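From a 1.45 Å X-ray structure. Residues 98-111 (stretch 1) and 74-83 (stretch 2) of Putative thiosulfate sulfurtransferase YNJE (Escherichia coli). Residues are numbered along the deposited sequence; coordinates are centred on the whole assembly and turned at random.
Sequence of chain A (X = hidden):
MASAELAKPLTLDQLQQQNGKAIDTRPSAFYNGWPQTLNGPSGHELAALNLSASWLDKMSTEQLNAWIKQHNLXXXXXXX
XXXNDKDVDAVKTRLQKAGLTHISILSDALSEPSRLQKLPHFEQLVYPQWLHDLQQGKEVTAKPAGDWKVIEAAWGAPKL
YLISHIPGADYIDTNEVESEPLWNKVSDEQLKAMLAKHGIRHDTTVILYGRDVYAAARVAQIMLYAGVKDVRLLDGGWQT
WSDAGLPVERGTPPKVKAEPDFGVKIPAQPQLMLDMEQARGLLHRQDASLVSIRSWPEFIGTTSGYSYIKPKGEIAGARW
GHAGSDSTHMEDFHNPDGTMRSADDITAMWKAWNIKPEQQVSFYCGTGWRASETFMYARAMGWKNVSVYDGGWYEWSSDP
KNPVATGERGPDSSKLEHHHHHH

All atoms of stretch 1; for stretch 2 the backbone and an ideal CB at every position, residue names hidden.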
# COMPACT_ATOMS: atom_id res chain seq x y z
N ALA A 98 -2.77 24.59 15.08
CA ALA A 98 -2.81 23.38 15.91
C ALA A 98 -2.06 23.52 17.23
O ALA A 98 -2.13 22.65 18.06
CB ALA A 98 -2.27 22.17 15.12
N GLY A 99 -1.28 24.58 17.40
CA GLY A 99 -0.60 24.82 18.66
C GLY A 99 0.91 24.67 18.69
O GLY A 99 1.53 24.90 19.74
N LEU A 100 1.54 24.27 17.58
CA LEU A 100 2.99 24.06 17.60
C LEU A 100 3.66 25.41 17.64
O LEU A 100 3.29 26.28 16.85
CB LEU A 100 3.47 23.28 16.37
CG LEU A 100 3.11 21.81 16.42
CD1 LEU A 100 1.65 21.65 16.20
CD2 LEU A 100 3.91 20.98 15.38
N THR A 101 4.63 25.57 18.54
CA THR A 101 5.21 26.91 18.81
C THR A 101 6.59 27.18 18.21
O THR A 101 7.08 28.30 18.28
CB THR A 101 5.27 27.17 20.33
OG1 THR A 101 6.16 26.26 20.94
CG2 THR A 101 3.89 26.99 20.97
N HIS A 102 7.21 26.18 17.59
CA HIS A 102 8.57 26.35 17.08
C HIS A 102 8.67 25.74 15.69
O HIS A 102 9.11 24.59 15.58
CB HIS A 102 9.55 25.68 18.03
CG HIS A 102 10.98 26.03 17.78
ND1 HIS A 102 11.44 26.39 16.53
CD2 HIS A 102 12.05 26.05 18.60
CE1 HIS A 102 12.74 26.64 16.60
NE2 HIS A 102 13.13 26.44 17.84
N ILE A 103 8.26 26.49 14.67
CA ILE A 103 8.16 26.01 13.29
C ILE A 103 9.12 26.79 12.42
O ILE A 103 8.99 28.01 12.26
CB ILE A 103 6.74 26.17 12.73
CG1 ILE A 103 5.72 25.46 13.62
CG2 ILE A 103 6.63 25.62 11.27
CD1 ILE A 103 4.30 25.73 13.23
N SER A 104 10.12 26.09 11.88
CA SER A 104 11.17 26.67 11.04
C SER A 104 11.18 26.02 9.66
O SER A 104 10.43 25.07 9.42
CB SER A 104 12.53 26.39 11.67
OG SER A 104 12.64 26.96 12.96
N ILE A 105 12.01 26.54 8.77
CA ILE A 105 12.35 25.86 7.52
C ILE A 105 13.62 25.03 7.75
O ILE A 105 14.51 25.41 8.53
CB ILE A 105 12.56 26.87 6.39
CG1 ILE A 105 12.58 26.18 5.05
CG2 ILE A 105 13.85 27.65 6.58
CD1 ILE A 105 12.25 27.11 3.93
N LEU A 106 13.69 23.86 7.11
CA LEU A 106 14.89 23.04 7.13
C LEU A 106 15.76 23.57 6.01
O LEU A 106 15.47 23.35 4.82
CB LEU A 106 14.56 21.55 6.98
CG LEU A 106 15.76 20.60 7.04
CD1 LEU A 106 16.44 20.64 8.36
CD2 LEU A 106 15.28 19.16 6.75
N SER A 107 16.80 24.34 6.37
CA SER A 107 17.49 25.19 5.40
C SER A 107 18.25 24.41 4.35
O SER A 107 18.26 24.82 3.19
CB SER A 107 18.45 26.18 6.07
OG SER A 107 19.35 25.53 6.93
N ASP A 108 18.80 23.26 4.73
CA ASP A 108 19.60 22.44 3.82
C ASP A 108 18.84 21.23 3.28
O ASP A 108 19.44 20.31 2.76
CB ASP A 108 20.97 22.04 4.45
CG ASP A 108 20.85 21.10 5.64
OD1 ASP A 108 19.75 20.99 6.24
OD2 ASP A 108 21.87 20.44 5.98
N ALA A 109 17.51 21.24 3.40
CA ALA A 109 16.70 20.12 2.95
C ALA A 109 16.94 19.74 1.50
O ALA A 109 16.91 20.60 0.64
CB ALA A 109 15.22 20.42 3.13
N LEU A 110 17.14 18.44 1.26
CA LEU A 110 17.34 17.86 -0.07
C LEU A 110 18.64 18.28 -0.76
O LEU A 110 18.85 17.92 -1.91
CB LEU A 110 16.13 18.12 -0.98
CG LEU A 110 14.76 17.81 -0.36
CD1 LEU A 110 13.64 18.24 -1.30
CD2 LEU A 110 14.63 16.35 -0.05
N SER A 111 19.52 18.99 -0.07
CA SER A 111 20.79 19.43 -0.68
C SER A 111 21.89 18.38 -0.68
O SER A 111 22.93 18.59 -1.31
CB SER A 111 21.30 20.67 0.01
OG SER A 111 21.67 20.38 1.35
N UNK A 74 6.14 17.24 20.21
CA UNK A 74 5.92 17.98 21.45
C UNK A 74 5.62 19.44 21.13
O UNK A 74 6.25 20.01 20.24
CB UNK A 74 7.13 17.87 22.37
N UNK A 75 4.66 20.03 21.85
CA UNK A 75 4.18 21.40 21.59
C UNK A 75 5.30 22.36 21.19
O UNK A 75 5.19 23.07 20.18
CB UNK A 75 3.47 21.94 22.83
N UNK A 76 6.38 22.37 21.97
CA UNK A 76 7.42 23.39 21.84
C UNK A 76 8.73 22.89 21.26
O UNK A 76 9.66 23.66 21.18
CB UNK A 76 7.70 24.01 23.21
N UNK A 77 8.78 21.64 20.82
CA UNK A 77 10.00 21.12 20.17
C UNK A 77 10.12 21.70 18.76
O UNK A 77 9.10 21.91 18.11
CB UNK A 77 9.98 19.59 20.12
N UNK A 78 11.35 21.97 18.28
CA UNK A 78 11.51 22.47 16.89
C UNK A 78 10.92 21.52 15.84
O UNK A 78 11.11 20.32 15.91
CB UNK A 78 12.99 22.69 16.59
N UNK A 79 10.17 22.07 14.89
CA UNK A 79 9.83 21.33 13.67
C UNK A 79 10.36 22.12 12.49
O UNK A 79 10.29 23.35 12.48
CB UNK A 79 8.32 21.10 13.55
N UNK A 80 11.00 21.44 11.54
CA UNK A 80 11.58 22.10 10.38
C UNK A 80 10.92 21.54 9.13
O UNK A 80 10.99 20.33 8.87
CB UNK A 80 13.10 21.91 10.33
N UNK A 81 10.28 22.41 8.37
CA UNK A 81 9.52 22.05 7.18
C UNK A 81 10.37 22.15 5.94
O UNK A 81 11.29 22.97 5.84
CB UNK A 81 8.28 22.94 7.04
N UNK A 82 10.07 21.29 4.96
CA UNK A 82 10.63 21.46 3.64
C UNK A 82 9.70 21.05 2.54
O UNK A 82 8.64 20.43 2.76
CB UNK A 82 11.93 20.67 3.52
N UNK A 83 10.06 21.45 1.34
CA UNK A 83 9.25 21.29 0.17
C UNK A 83 9.11 22.58 -0.60
O UNK A 83 9.92 23.49 -0.42
CB UNK A 83 7.87 20.75 0.56

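At position 74 the CB points away from stretch 1, with nothing of that stretch within 5.5 Å. Contact sets no preference; the residue is Lys74, which opens a type I turn.

At 75 the CB points sideways, 4.7 Å from Gly99 O and 5.4 Å from Thr101 CG2, leaving room for a small or branched side chain. Thr75 puts CG2 3.5 Å from Gly99 O and 4.0 Å from Thr101 CG2. Its backbone O accepts from Thr101 N (3.0 Å, 165°).

At 76 the ideal CB lies 3.5 Å from Thr101 OG1, a hydroxyl that could be met by Asp, Asn or Ser. The residue is Asp76: its OD1 accepts from Thr101 OG1 at 2.5 Å, a short hydrogen bond.

The CB of 77 points away and finds nothing within 5.5 Å, so many residues would fit; it is Ala77. The O of water 1 lies 2.7 Å from Ala77 O and accepts a hydrogen bond from His102 N (3.0 Å).

At 78, phi is -58° and the CB lies over the face of the His102 ring. An aliphatic residue could cover the imidazole, and this phi also admits proline. Pro78 places CB 3.9 Å from the centroid of the His102 ring, 3° off its normal, a CH-pi contact.

Positions 79-81 pair in parallel with 103-105. The CB of 79 shares a sheet face with Ile103 and lies 4.8 Å from Leu100 CD2, favouring Val, Ile or Leu. Val79 packs CG2 3.7 Å from Ile103 CG1 and CG1 4.1 Å from Leu100 CD2; its N donates to His102 O (2.8 Å), and its O accepts from Ser104 N (2.8 Å).

Position 80 turns to the face of Ser104, where its CB is already 3.7 Å from Leu106 CB. A small residue suits this spacing, and Ala80 makes that contact with its methyl.

At 81 the CB returns to the face of Ile103 and Ile105, 5.3 Å from Ile103 CG2, a gap for a longer aliphatic chain. Leu81 brings CD1 to 3.9 Å from Ile103 CG2, while its N donates to Ser104 O (2.9 Å) and its O accepts from Leu106 N (2.9 Å).

At 82 the CB points toward stretch 1, a tight 3.3 Å from Ala109 CB, with Leu106 and Leu110 offering apolar surface to a large aliphatic or aromatic group. Tyr82 (chi1 68°, p) sets CD1 3.8 Å from Leu106 CD2 and CE2 3.8 Å from Leu110 CD2.

Position 83, at phi/psi 130/-162°, would jam a CB against the preceding carbonyl O, which calls for glycine: Gly83.

Stretch 2, residues 74-83: KTDAPVALYG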
# COMPACT_ATOMS: atom_id res chain seq x y z
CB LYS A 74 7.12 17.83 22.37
CG LYS A 74 7.33 16.40 22.82
CD LYS A 74 8.52 15.75 22.14
CE LYS A 74 9.82 16.09 22.87
NZ LYS A 74 10.28 17.51 22.66
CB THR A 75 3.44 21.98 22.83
OG1 THR A 75 2.29 21.18 23.13
CG2 THR A 75 3.00 23.41 22.59
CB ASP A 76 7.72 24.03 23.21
CG ASP A 76 6.49 24.68 23.85
OD1 ASP A 76 5.57 25.09 23.12
OD2 ASP A 76 6.46 24.78 25.09
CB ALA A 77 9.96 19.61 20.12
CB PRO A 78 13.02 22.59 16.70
CG PRO A 78 13.65 22.28 18.04
CD PRO A 78 12.64 21.72 18.95
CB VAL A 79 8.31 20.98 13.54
CG1 VAL A 79 7.87 20.26 14.80
CG2 VAL A 79 7.46 22.20 13.27
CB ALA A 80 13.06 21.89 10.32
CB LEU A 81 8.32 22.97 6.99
CG LEU A 81 7.41 23.20 8.19
CD1 LEU A 81 6.19 23.99 7.80
CD2 LEU A 81 7.01 21.93 8.85
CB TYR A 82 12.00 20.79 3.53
CG TYR A 82 11.96 19.28 3.61
CD1 TYR A 82 12.07 18.62 4.82
CD2 TYR A 82 11.92 18.52 2.46
CE1 TYR A 82 12.05 17.22 4.89
CE2 TYR A 82 11.89 17.14 2.52
CZ TYR A 82 11.99 16.48 3.73
OH TYR A 82 11.96 15.10 3.72
O HOH W 1 6.81 23.26 17.92
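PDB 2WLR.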